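Local atomic coordinates of plantazolicin methyltransferase BamL (Bacillus amyloliquefaciens subsp. plantarum, PDB entry 5DLY), a protein that probably transfers methyl groups from S-adenosylmethionine to the amino terminus of the antibiotic plantazolicin. Residues Arg31-Glu36 with Thr172-Glu178; Arg7-Arg13 with Gly134-Pro139. All blocks are in the same frame, centred on the assembly; numbering follows the deposited sequence.

Interaction 1: residues Arg31-Glu36 with Thr172-Glu178; sequences RYDERE and TAQSREE. With 5D7 (prop-2-en-1-yl 2-[(1S)-1-amino-4-carbamimidamidobutyl]-1,3-thiazole-4-carboxylate), chain B.
One face of helix 23-56, at Arg-31 to Glu-36, meets the irregular loop 172-175, in which Ala-173 and Ser-175 are extended, and the first turn of helix 176-187. CA atoms come nearest at Tyr-32 and Glu-178 (7.0 Å) and at Glu-36 and Thr-172 (7.6 Å), so the segments run in opposite directions. Ser-175 is the N-cap of the second helix: with chi1 p its OG accepts from Glu-178 N at 3.1 Å. The centre is a two-pronged salt bridge. Arg-35, t at chi1 and chi2 and p at chi3, gives NH1 to Glu-178 OE2 at 3.0 Å and NH2 to Glu-178 OE1 at 2.9 Å, while Arg-35 NE donates to Glu-36 OE2 at 2.8 Å; a weak hydrogen bond joins Arg-35 NH2 to Thr-172 O at 3.0 Å. Glu-178 OE1 also accepts from Gln-174 N at 2.8 Å, and Glu-178 OE2 accepts from a water 2.7 Å away that accepts from Arg-31 NH1. Glu-36 OE1 pairs with Lys-250, and a second water, accepting from Gln-174 NE2, donates to Glu-36 OE2 and Thr-172 O. Gln-174 NE2 lies over a face of the Arg-35 guanidinium. Tyr-32, chi1 t, suits a buried place that ends in a polar group: its OH shares a 2.7 Å hydrogen bond with Thr-172 OG1, and its CE1 lies 3.6 Å from C1 of the substrate analogue's thiazole. Asp-33 OD1, hydrogen-bonded to Tyr-181 OH, lies 3.5 Å from C4 of this ring. The buried carboxylates are thus balanced by arginine and lysine, in a polar network joining two helices beside the substrate pocket.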
ATOM      1  N   ARG A  31       2.012  10.223 -14.518  1.00 16.78           N
ATOM      2  CA  ARG A  31       3.367  10.687 -14.808  1.00 17.15           C
ATOM      3  C   ARG A  31       4.198  10.849 -13.537  1.00 15.91           C
ATOM      4  O   ARG A  31       5.323  10.355 -13.462  1.00 16.01           O
ATOM      5  CB  ARG A  31       3.319  12.006 -15.582  1.00 18.74           C
ATOM      6  CG  ARG A  31       4.647  12.408 -16.202  1.00 21.01           C
ATOM      7  CD  ARG A  31       4.600  13.819 -16.764  1.00 22.30           C
ATOM      8  NE  ARG A  31       3.738  13.939 -17.938  1.00 23.99           N
ATOM      9  CZ  ARG A  31       2.557  14.555 -17.956  1.00 23.78           C
ATOM     10  NH1 ARG A  31       2.068  15.134 -16.861  1.00 24.54           N
ATOM     11  NH2 ARG A  31       1.862  14.609 -19.082  1.00 24.30           N
ATOM     12  N   TYR A  32       3.643  11.545 -12.545  1.00 15.14           N
ATOM     13  CA  TYR A  32       4.341  11.726 -11.278  1.00 14.76           C
ATOM     14  C   TYR A  32       4.621  10.367 -10.622  1.00 14.51           C
ATOM     15  O   TYR A  32       5.758  10.086 -10.215  1.00 14.52           O
ATOM     16  CB  TYR A  32       3.564  12.632 -10.302  1.00 14.41           C
ATOM     17  CG  TYR A  32       4.302  12.776  -8.989  1.00 14.19           C
ATOM     18  CD1 TYR A  32       4.140  11.830  -7.972  1.00 13.96           C
ATOM     19  CD2 TYR A  32       5.203  13.821  -8.779  1.00 14.00           C
ATOM     20  CE1 TYR A  32       4.841  11.929  -6.787  1.00 14.00           C
ATOM     21  CE2 TYR A  32       5.909  13.936  -7.586  1.00 14.14           C
ATOM     22  CZ  TYR A  32       5.725  12.981  -6.591  1.00 14.26           C
ATOM     23  OH  TYR A  32       6.403  13.048  -5.391  1.00 14.91           O
ATOM     24  N   ASP A  33       3.584   9.537 -10.523  1.00 14.74           N
ATOM     25  CA  ASP A  33       3.682   8.270  -9.785  1.00 14.82           C
ATOM     26  C   ASP A  33       4.705   7.330 -10.400  1.00 15.29           C
ATOM     27  O   ASP A  33       5.486   6.699  -9.682  1.00 15.03           O
ATOM     28  CB  ASP A  33       2.319   7.577  -9.695  1.00 14.14           C
ATOM     29  CG  ASP A  33       1.325   8.325  -8.815  1.00 13.68           C
ATOM     30  OD1 ASP A  33       1.701   9.339  -8.179  1.00 13.63           O
ATOM     31  OD2 ASP A  33       0.157   7.886  -8.777  1.00 13.91           O
ATOM     32  N   GLU A  34       4.715   7.246 -11.727  1.00 16.45           N
ATOM     33  CA  GLU A  34       5.695   6.411 -12.415  1.00 17.53           C
ATOM     34  C   GLU A  34       7.125   6.900 -12.212  1.00 17.77           C
ATOM     35  O   GLU A  34       8.035   6.096 -12.011  1.00 18.21           O
ATOM     36  CB  GLU A  34       5.365   6.317 -13.907  1.00 19.13           C
ATOM     37  CG  GLU A  34       4.141   5.472 -14.198  1.00 20.83           C
ATOM     38  CD  GLU A  34       4.391   3.994 -13.990  1.00 22.78           C
ATOM     39  OE1 GLU A  34       3.835   3.428 -13.024  1.00 23.41           O
ATOM     40  OE2 GLU A  34       5.154   3.406 -14.787  1.00 24.07           O
ATOM     41  N   ARG A  35       7.319   8.216 -12.250  1.00 17.44           N
ATOM     42  CA  ARG A  35       8.653   8.804 -12.120  1.00 17.74           C
ATOM     43  C   ARG A  35       9.196   8.733 -10.694  1.00 18.14           C
ATOM     44  O   ARG A  35      10.381   8.469 -10.482  1.00 19.14           O
ATOM     45  CB  ARG A  35       8.639  10.263 -12.598  1.00 17.64           C
ATOM     46  CG  ARG A  35      10.011  10.919 -12.658  1.00 17.27           C
ATOM     47  CD  ARG A  35       9.928  12.402 -13.002  1.00 17.55           C
ATOM     48  NE  ARG A  35       9.433  13.216 -11.884  1.00 17.25           N
ATOM     49  CZ  ARG A  35       8.345  13.984 -11.923  1.00 17.38           C
ATOM     50  NH1 ARG A  35       7.613  14.091 -13.031  1.00 17.38           N
ATOM     51  NH2 ARG A  35       7.993  14.678 -10.846  1.00 16.51           N
ATOM     52  N   GLU A  36       8.324   8.966  -9.717  1.00 18.12           N
ATOM     53  CA  GLU A  36       8.775   9.187  -8.349  1.00 18.36           C
ATOM     54  C   GLU A  36       8.495   8.035  -7.384  1.00 17.96           C
ATOM     55  O   GLU A  36       9.145   7.946  -6.339  1.00 18.81           O
ATOM     56  CB  GLU A  36       8.185  10.491  -7.794  1.00 18.82           C
ATOM     57  CG  GLU A  36       8.523  11.753  -8.589  1.00 19.37           C
ATOM     58  CD  GLU A  36       9.975  12.210  -8.482  1.00 20.41           C
ATOM     59  OE1 GLU A  36      10.737  11.701  -7.631  1.00 21.02           O
ATOM     60  OE2 GLU A  36      10.369  13.099  -9.263  1.00 20.25           O
ATOM     61  N   THR A 172       9.551  17.286  -5.052  1.00 18.19           N
ATOM     62  CA  THR A 172       9.656  16.476  -6.266  1.00 17.58           C
ATOM     63  C   THR A 172       8.666  16.866  -7.369  1.00 16.99           C
ATOM     64  O   THR A 172       8.705  16.307  -8.467  1.00 16.66           O
ATOM     65  CB  THR A 172       9.498  14.985  -5.949  1.00 17.51           C
ATOM     66  OG1 THR A 172       8.376  14.809  -5.078  1.00 16.93           O
ATOM     67  CG2 THR A 172      10.760  14.462  -5.271  1.00 17.67           C
ATOM     68  N   ALA A 173       7.791  17.827  -7.079  1.00 17.03           N
ATOM     69  CA  ALA A 173       6.886  18.356  -8.098  1.00 17.21           C
ATOM     70  C   ALA A 173       7.709  19.141  -9.118  1.00 17.71           C
ATOM     71  O   ALA A 173       8.630  19.869  -8.747  1.00 17.61           O
ATOM     72  CB  ALA A 173       5.824  19.241  -7.463  1.00 16.91           C
ATOM     73  N   GLN A 174       7.385  18.973 -10.397  1.00 18.29           N
ATOM     74  CA  GLN A 174       8.143  19.612 -11.480  1.00 19.27           C
ATOM     75  C   GLN A 174       7.264  20.571 -12.286  1.00 18.71           C
ATOM     76  O   GLN A 174       7.723  21.203 -13.235  1.00 19.96           O
ATOM     77  CB  GLN A 174       8.771  18.553 -12.397  1.00 20.28           C
ATOM     78  CG  GLN A 174       9.755  17.618 -11.697  1.00 22.27           C
ATOM     79  CD  GLN A 174      10.435  16.634 -12.636  1.00 23.50           C
ATOM     80  OE1 GLN A 174      10.056  16.495 -13.803  1.00 24.77           O
ATOM     81  NE2 GLN A 174      11.448  15.937 -12.122  1.00 24.54           N
ATOM     82  N   SER A 175       6.002  20.680 -11.890  1.00 17.88           N
ATOM     83  CA  SER A 175       5.042  21.566 -12.551  1.00 17.41           C
ATOM     84  C   SER A 175       3.988  22.052 -11.562  1.00 17.38           C
ATOM     85  O   SER A 175       3.831  21.488 -10.480  1.00 17.35           O
ATOM     86  CB  SER A 175       4.372  20.845 -13.723  1.00 17.27           C
ATOM     87  OG  SER A 175       3.492  19.837 -13.253  1.00 16.90           O
ATOM     88  N   ARG A 176       3.250  23.092 -11.943  1.00 17.90           N
ATOM     89  CA  ARG A 176       2.180  23.602 -11.095  1.00 18.35           C
ATOM     90  C   ARG A 176       1.080  22.553 -10.911  1.00 17.60           C
ATOM     91  O   ARG A 176       0.489  22.464  -9.835  1.00 16.93           O
ATOM     92  CB  ARG A 176       1.613  24.904 -11.675  1.00 20.30           C
ATOM     93  CG  ARG A 176       0.581  25.618 -10.819  1.00 23.99           C
ATOM     94  CD  ARG A 176      -0.260  26.577 -11.654  1.00 26.85           C
ATOM     95  NE  ARG A 176      -1.193  25.882 -12.545  1.00 30.10           N
ATOM     96  CZ  ARG A 176      -0.877  25.387 -13.742  1.00 31.70           C
ATOM     97  NH1 ARG A 176       0.362  25.491 -14.213  1.00 33.22           N
ATOM     98  NH2 ARG A 176      -1.797  24.771 -14.469  1.00 32.26           N
ATOM     99  N   GLU A 177       0.834  21.747 -11.947  1.00 17.73           N
ATOM    100  CA  GLU A 177      -0.150  20.661 -11.864  1.00 17.65           C
ATOM    101  C   GLU A 177       0.289  19.586 -10.856  1.00 16.39           C
ATOM    102  O   GLU A 177      -0.510  19.162 -10.014  1.00 15.66           O
ATOM    103  CB  GLU A 177      -0.421  20.046 -13.242  1.00 19.25           C
ATOM    104  CG  GLU A 177      -1.119  20.977 -14.228  1.00 21.29           C
ATOM    105  CD  GLU A 177      -0.159  21.849 -15.025  1.00 22.72           C
ATOM    106  OE1 GLU A 177       1.074  21.774 -14.823  1.00 23.29           O
ATOM    107  OE2 GLU A 177      -0.646  22.629 -15.872  1.00 25.06           O
ATOM    108  N   GLU A 178       1.550  19.164 -10.928  1.00 15.56           N
ATOM    109  CA  GLU A 178       2.101  18.221  -9.930  1.00 14.83           C
ATOM    110  C   GLU A 178       2.073  18.778  -8.505  1.00 14.62           C
ATOM    111  O   GLU A 178       1.799  18.049  -7.546  1.00 13.82           O
ATOM    112  CB  GLU A 178       3.517  17.775 -10.305  1.00 15.02           C
ATOM    113  CG  GLU A 178       3.542  16.817 -11.483  1.00 15.61           C
ATOM    114  CD  GLU A 178       4.932  16.311 -11.838  1.00 15.62           C
ATOM    115  OE1 GLU A 178       5.926  16.665 -11.161  1.00 16.07           O
ATOM    116  OE2 GLU A 178       5.034  15.544 -12.814  1.00 16.38           O
TER
HETATM  117  O9  5D7 B 300       4.482   7.939  -2.641  1.00 16.75           O
HETATM  118  C6  5D7 B 300       4.298   9.082  -3.031  1.00 16.40           C
HETATM  119  O7  5D7 B 300       5.311  10.095  -2.866  1.00 18.14           O
HETATM  120  C8  5D7 B 300       6.511   9.848  -2.128  1.00 20.46           C
HETATM  121  C2  5D7 B 300       3.045   9.473  -3.719  1.00 14.60           C
HETATM  122  N3  5D7 B 300       2.121   8.557  -4.116  1.00 13.79           N
HETATM  123  C4  5D7 B 300       1.044   9.063  -4.735  1.00 13.23           C
HETATM  124  S5  5D7 B 300       1.219  10.785  -4.840  1.00 13.61           S
HETATM  125  C1  5D7 B 300       2.744  10.806  -4.035  1.00 14.40           C
HETATM  126  CA  5D7 B 300      -0.142   8.391  -5.304  1.00 12.82           C
HETATM  127  N   5D7 B 300       0.115   6.957  -5.291  1.00 13.74           N
HETATM  128  CB  5D7 B 300      -1.422   8.722  -4.522  1.00 12.17           C
HETATM  129  CG  5D7 B 300      -1.296   8.716  -2.995  1.00 11.60           C
HETATM  130  CD  5D7 B 300      -2.634   8.324  -2.386  1.00 11.40           C
HETATM  131  NE  5D7 B 300      -2.555   8.453  -0.937  1.00 11.25           N
HETATM  132  CZ  5D7 B 300      -2.786   9.531  -0.184  1.00 10.96           C
HETATM  133  NH2 5D7 B 300      -2.663   9.460   1.069  1.00 11.00           N
HETATM  134  NH1 5D7 B 300      -3.154  10.626  -0.717  1.00 10.97           N
HETATM  135  C3  5D7 B 300       7.312  11.124  -2.087  1.00 22.92           C
HETATM  136  C5  5D7 B 300       8.630  11.100  -2.103  1.00 24.55           C
HETATM  137  O   HOH W   1       2.813  14.921 -14.127  1.00 21.90           O
HETATM  138  O   HOH W   2      11.409  15.743  -9.334  1.00 32.95           O

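Interaction 2: residues Arg7-Arg13 with Gly134-Pro139; sequences RESEANR and GLFKNP. With SAH (S-adenosyl-L-homocysteine), chain C; 5D7 (prop-2-en-1-yl 2-[(1S)-1-amino-4-carbamimidamidobutyl]-1,3-thiazole-4-carboxylate), chain B.
The end of helix 2-8 and the start of helix 10-21, separated at Ser-9, lie against the loop, 3-10 at 134-135, that leads from strand 124-130 to helix 139-148. CA atoms approach most closely at Arg-13 and Leu-135 (5.1 Å) and at Glu-10 and Lys-137 (6.0 Å). Hydrogen bonds to the loop backbone come from Arg-13 (chi1 m, chi2 t), whose NE reaches Phe-136 O at 2.7 Å and whose NH2 reaches Lys-137 O at 2.8 Å; a guanidinium suits two successive carbonyls. NH2 also donates to Val-6 O. Among charged groups, Arg-7 NH2 and NE both donate to Glu-10 OE1, at 2.9 and 3.0 Å, and Arg-7 also pairs with Glu-3. A water donates to Glu-10 OE1 and Asn-138 OD1, while Asn-138 ND2 donates to Glu-114. In van der Waals packing, Pro-139 CD lies over one face of the Arg-13 guanidinium, 3.7 Å from NH2. Leu-135 CD1 lies 3.5 Å from SAH C5' and Phe-136 CE1 3.6 Å from SAH C5. Gly-134 CA is 3.5 Å from NH2 of the substrate analogue, where a CB would clash. Arginine thus ties the N-terminal helices to the loop through main-chain carbonyls, leaving Leu-135 and Phe-136 to face the ligands.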
ATOM      1  N   ARG A   7     -14.297  10.839   9.340  1.00 17.36           N
ATOM      2  CA  ARG A   7     -15.451  11.469   8.689  1.00 17.87           C
ATOM      3  C   ARG A   7     -15.193  12.927   8.322  1.00 18.02           C
ATOM      4  O   ARG A   7     -15.643  13.394   7.273  1.00 18.39           O
ATOM      5  CB  ARG A   7     -16.726  11.362   9.547  1.00 18.44           C
ATOM      6  CG  ARG A   7     -17.289   9.953   9.707  1.00 19.06           C
ATOM      7  CD  ARG A   7     -18.138   9.484   8.527  1.00 19.73           C
ATOM      8  NE  ARG A   7     -17.366   9.245   7.303  1.00 20.84           N
ATOM      9  CZ  ARG A   7     -16.528   8.225   7.111  1.00 21.83           C
ATOM     10  NH1 ARG A   7     -16.320   7.322   8.063  1.00 21.49           N
ATOM     11  NH2 ARG A   7     -15.877   8.125   5.961  1.00 22.48           N
ATOM     12  N   GLU A   8     -14.453  13.630   9.175  1.00 18.76           N
ATOM     13  CA  GLU A   8     -14.213  15.058   8.975  1.00 19.45           C
ATOM     14  C   GLU A   8     -13.169  15.353   7.908  1.00 19.05           C
ATOM     15  O   GLU A   8     -13.119  16.466   7.379  1.00 19.35           O
ATOM     16  CB  GLU A   8     -13.854  15.746  10.295  1.00 20.46           C
ATOM     17  CG  GLU A   8     -15.062  15.997  11.188  1.00 20.83           C
ATOM     18  CD  GLU A   8     -16.144  16.824  10.508  1.00 21.44           C
ATOM     19  OE1 GLU A   8     -17.185  16.251  10.126  1.00 22.46           O
ATOM     20  OE2 GLU A   8     -15.957  18.042  10.338  1.00 22.16           O
ATOM     21  N   SER A   9     -12.353  14.348   7.591  1.00 18.16           N
ATOM     22  CA  SER A   9     -11.372  14.438   6.506  1.00 17.80           C
ATOM     23  C   SER A   9     -11.866  13.791   5.207  1.00 17.08           C
ATOM     24  O   SER A   9     -11.124  13.714   4.220  1.00 16.08           O
ATOM     25  CB  SER A   9     -10.029  13.835   6.936  1.00 17.60           C
ATOM     26  OG  SER A   9     -10.182  12.550   7.518  1.00 18.19           O
ATOM     27  N   GLU A  10     -13.121  13.350   5.193  1.00 16.91           N
ATOM     28  CA  GLU A  10     -13.693  12.693   4.016  1.00 18.00           C
ATOM     29  C   GLU A  10     -13.648  13.553   2.749  1.00 17.77           C
ATOM     30  O   GLU A  10     -13.287  13.063   1.679  1.00 17.33           O
ATOM     31  CB  GLU A  10     -15.120  12.215   4.310  1.00 19.32           C
ATOM     32  CG  GLU A  10     -15.762  11.414   3.194  1.00 21.02           C
ATOM     33  CD  GLU A  10     -17.167  10.969   3.545  1.00 21.78           C
ATOM     34  OE1 GLU A  10     -17.321  10.151   4.478  1.00 22.31           O
ATOM     35  OE2 GLU A  10     -18.109  11.439   2.882  1.00 23.18           O
ATOM     36  N   ALA A  11     -13.996  14.833   2.870  1.00 18.03           N
ATOM     37  CA  ALA A  11     -13.977  15.739   1.723  1.00 18.12           C
ATOM     38  C   ALA A  11     -12.583  15.858   1.113  1.00 17.75           C
ATOM     39  O   ALA A  11     -12.444  15.934  -0.103  1.00 18.22           O
ATOM     40  CB  ALA A  11     -14.509  17.112   2.112  1.00 18.34           C
ATOM     41  N   ASN A  12     -11.557  15.861   1.961  1.00 17.32           N
ATOM     42  CA  ASN A  12     -10.179  15.887   1.477  1.00 16.96           C
ATOM     43  C   ASN A  12      -9.855  14.647   0.653  1.00 16.14           C
ATOM     44  O   ASN A  12      -9.218  14.740  -0.393  1.00 15.26           O
ATOM     45  CB  ASN A  12      -9.193  16.028   2.635  1.00 17.65           C
ATOM     46  CG  ASN A  12      -9.307  17.366   3.343  1.00 19.10           C
ATOM     47  OD1 ASN A  12      -9.676  18.379   2.740  1.00 19.65           O
ATOM     48  ND2 ASN A  12      -8.985  17.376   4.629  1.00 20.34           N
ATOM     49  N   ARG A  13     -10.322  13.494   1.121  1.00 15.94           N
ATOM     50  CA  ARG A  13     -10.063  12.227   0.449  1.00 15.41           C
ATOM     51  C   ARG A  13     -10.801  12.153  -0.885  1.00 15.44           C
ATOM     52  O   ARG A  13     -10.251  11.660  -1.872  1.00 15.07           O
ATOM     53  CB  ARG A  13     -10.422  11.042   1.355  1.00 14.96           C
ATOM     54  CG  ARG A  13      -9.540  10.930   2.587  1.00 14.55           C
ATOM     55  CD  ARG A  13      -9.652   9.561   3.241  1.00 14.49           C
ATOM     56  NE  ARG A  13     -11.028   9.298   3.657  1.00 14.26           N
ATOM     57  CZ  ARG A  13     -11.573   9.761   4.778  1.00 13.88           C
ATOM     58  NH1 ARG A  13     -10.859  10.501   5.625  1.00 13.89           N
ATOM     59  NH2 ARG A  13     -12.834   9.475   5.054  1.00 13.25           N
ATOM     60  N   GLY A 134      -5.214   6.821   1.706  1.00 10.62           N
ATOM     61  CA  GLY A 134      -5.832   8.150   1.826  1.00 10.87           C
ATOM     62  C   GLY A 134      -6.817   8.538   0.731  1.00 10.85           C
ATOM     63  O   GLY A 134      -7.423   9.604   0.799  1.00 11.86           O
ATOM     64  N   LEU A 135      -6.981   7.691  -0.288  1.00 10.79           N
ATOM     65  CA  LEU A 135      -7.962   7.937  -1.353  1.00 10.69           C
ATOM     66  C   LEU A 135      -9.334   7.375  -1.035  1.00 11.07           C
ATOM     67  O   LEU A 135     -10.316   7.776  -1.657  1.00 11.77           O
ATOM     68  CB  LEU A 135      -7.487   7.348  -2.692  1.00 10.41           C
ATOM     69  CG  LEU A 135      -6.156   7.869  -3.229  1.00 10.15           C
ATOM     70  CD1 LEU A 135      -5.756   7.084  -4.461  1.00 10.38           C
ATOM     71  CD2 LEU A 135      -6.321   9.341  -3.568  1.00 10.17           C
ATOM     72  N   PHE A 136      -9.408   6.449  -0.084  1.00 11.27           N
ATOM     73  CA  PHE A 136     -10.664   5.745   0.176  1.00 11.81           C
ATOM     74  C   PHE A 136     -11.650   6.627   0.925  1.00 11.77           C
ATOM     75  O   PHE A 136     -11.286   7.247   1.919  1.00 12.10           O
ATOM     76  CB  PHE A 136     -10.416   4.474   0.996  1.00 11.95           C
ATOM     77  CG  PHE A 136      -9.442   3.507   0.371  1.00 12.59           C
ATOM     78  CD1 PHE A 136      -9.247   3.466  -1.007  1.00 13.10           C
ATOM     79  CD2 PHE A 136      -8.749   2.609   1.169  1.00 12.81           C
ATOM     80  CE1 PHE A 136      -8.348   2.566  -1.573  1.00 13.21           C
ATOM     81  CE2 PHE A 136      -7.859   1.697   0.611  1.00 13.27           C
ATOM     82  CZ  PHE A 136      -7.657   1.681  -0.759  1.00 13.46           C
ATOM     83  N   LYS A 137     -12.896   6.680   0.455  1.00 11.95           N
ATOM     84  CA  LYS A 137     -13.944   7.387   1.190  1.00 12.50           C
ATOM     85  C   LYS A 137     -14.151   6.830   2.606  1.00 12.21           C
ATOM     86  O   LYS A 137     -14.294   7.584   3.578  1.00 12.08           O
ATOM     87  CB  LYS A 137     -15.260   7.357   0.403  1.00 13.40           C
ATOM     88  CG  LYS A 137     -16.410   8.085   1.095  1.00 15.12           C
ATOM     89  CD  LYS A 137     -17.679   8.054   0.253  1.00 16.87           C
ATOM     90  CE  LYS A 137     -18.847   8.709   0.986  1.00 18.46           C
ATOM     91  NZ  LYS A 137     -20.088   8.692   0.157  1.00 20.15           N
ATOM     92  N   ASN A 138     -14.145   5.504   2.714  1.00 12.04           N
ATOM     93  CA  ASN A 138     -14.443   4.810   3.958  1.00 12.23           C
ATOM     94  C   ASN A 138     -13.303   3.865   4.369  1.00 11.90           C
ATOM     95  O   ASN A 138     -13.464   2.642   4.349  1.00 11.77           O
ATOM     96  CB  ASN A 138     -15.763   4.054   3.800  1.00 12.78           C
ATOM     97  CG  ASN A 138     -16.933   4.986   3.518  1.00 13.15           C
ATOM     98  OD1 ASN A 138     -17.261   5.836   4.346  1.00 13.80           O
ATOM     99  ND2 ASN A 138     -17.558   4.834   2.353  1.00 14.14           N
ATOM    100  N   PRO A 139     -12.146   4.433   4.768  1.00 11.84           N
ATOM    101  CA  PRO A 139     -10.983   3.596   5.065  1.00 12.05           C
ATOM    102  C   PRO A 139     -11.171   2.603   6.213  1.00 12.03           C
ATOM    103  O   PRO A 139     -10.652   1.485   6.138  1.00 12.31           O
ATOM    104  CB  PRO A 139      -9.878   4.609   5.376  1.00 12.51           C
ATOM    105  CG  PRO A 139     -10.587   5.856   5.762  1.00 12.49           C
ATOM    106  CD  PRO A 139     -11.839   5.869   4.935  1.00 12.25           C
TER
HETATM  107  N   SAH C 301      -1.257   0.551  -5.406  1.00 14.97           N
HETATM  108  CA  SAH C 301      -0.832   1.501  -6.486  1.00 16.10           C
HETATM  109  CB  SAH C 301      -1.526   2.846  -6.292  1.00 16.09           C
HETATM  110  CG  SAH C 301      -1.980   3.416  -7.638  1.00 15.90           C
HETATM  111  SD  SAH C 301      -2.563   5.086  -7.498  1.00 15.71           S
HETATM  112  C   SAH C 301       0.658   1.698  -6.438  1.00 17.07           C
HETATM  113  O   SAH C 301       1.369   0.995  -5.730  1.00 17.49           O
HETATM  114  OXT SAH C 301       1.210   2.578  -7.098  1.00 19.18           O
HETATM  115  C5' SAH C 301      -4.020   4.909  -6.509  1.00 13.98           C
HETATM  116  C4' SAH C 301      -5.008   3.892  -7.065  1.00 13.56           C
HETATM  117  O4' SAH C 301      -6.041   3.658  -6.097  1.00 12.31           O
HETATM  118  C3' SAH C 301      -5.720   4.387  -8.323  1.00 13.34           C
HETATM  119  O3' SAH C 301      -5.516   3.457  -9.405  1.00 14.36           O
HETATM  120  C2' SAH C 301      -7.183   4.504  -7.916  1.00 13.09           C
HETATM  121  O2' SAH C 301      -8.128   4.220  -8.952  1.00 13.29           O
HETATM  122  C1' SAH C 301      -7.262   3.475  -6.801  1.00 12.38           C
HETATM  123  N9  SAH C 301      -8.404   3.633  -5.873  1.00 11.63           N
HETATM  124  C8  SAH C 301      -8.805   4.770  -5.264  1.00 11.59           C
HETATM  125  N7  SAH C 301      -9.885   4.540  -4.484  1.00 11.43           N
HETATM  126  C5  SAH C 301     -10.175   3.232  -4.583  1.00 11.43           C
HETATM  127  C6  SAH C 301     -11.201   2.348  -4.012  1.00 11.48           C
HETATM  128  N6  SAH C 301     -12.109   2.859  -3.160  1.00 11.48           N
HETATM  129  N1  SAH C 301     -11.170   1.035  -4.360  1.00 10.87           N
HETATM  130  C2  SAH C 301     -10.246   0.554  -5.217  1.00 10.95           C
HETATM  131  N3  SAH C 301      -9.267   1.310  -5.782  1.00 10.87           N
HETATM  132  C4  SAH C 301      -9.203   2.638  -5.504  1.00 11.28           C
HETATM  133  O9  5D7 B 300       4.482   7.939  -2.641  1.00 16.75           O
HETATM  134  C6  5D7 B 300       4.298   9.082  -3.031  1.00 16.40           C
HETATM  135  O7  5D7 B 300       5.311  10.095  -2.866  1.00 18.14           O
HETATM  136  C8  5D7 B 300       6.511   9.848  -2.128  1.00 20.46           C
HETATM  137  C2  5D7 B 300       3.045   9.473  -3.719  1.00 14.60           C
HETATM  138  N3  5D7 B 300       2.121   8.557  -4.116  1.00 13.79           N
HETATM  139  C4  5D7 B 300       1.044   9.063  -4.735  1.00 13.23           C
HETATM  140  S5  5D7 B 300       1.219  10.785  -4.840  1.00 13.61           S
HETATM  141  C1  5D7 B 300       2.744  10.806  -4.035  1.00 14.40           C
HETATM  142  CA  5D7 B 300      -0.142   8.391  -5.304  1.00 12.82           C
HETATM  143  N   5D7 B 300       0.115   6.957  -5.291  1.00 13.74           N
HETATM  144  CB  5D7 B 300      -1.422   8.722  -4.522  1.00 12.17           C
HETATM  145  CG  5D7 B 300      -1.296   8.716  -2.995  1.00 11.60           C
HETATM  146  CD  5D7 B 300      -2.634   8.324  -2.386  1.00 11.40           C
HETATM  147  NE  5D7 B 300      -2.555   8.453  -0.937  1.00 11.25           N
HETATM  148  CZ  5D7 B 300      -2.786   9.531  -0.184  1.00 10.96           C
HETATM  149  NH2 5D7 B 300      -2.663   9.460   1.069  1.00 11.00           N
HETATM  150  NH1 5D7 B 300      -3.154  10.626  -0.717  1.00 10.97           N
HETATM  151  C3  5D7 B 300       7.312  11.124  -2.087  1.00 22.92           C
HETATM  152  C5  5D7 B 300       8.630  11.100  -2.103  1.00 24.55           C
HETATM  153  O   HOH W   3     -19.020   7.847   4.362  1.00 24.93           O

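From the N terminus, residues 7-13 come first and meet 134-139 in interaction 2, closing a long loop that takes in helix 23-56 and the first four strands of the sheet. Residues 31-36, inside that loop, pair with 172-178, beyond its far end, in interaction 1; the two closures therefore cross. Helix 10-21 is followed directly by helix 23-56, and the two contacts join this N-terminal helical region to the Rossmann-like methyltransferase fold, once at the loop after strand 124-130 and once at the start of helix 176-187 and the loop before it. Their centres lie 23 Å apart and they do not touch, yet both reach the substrate analogue, interaction 1 at its thiazole and interaction 2 at its guanidinium end.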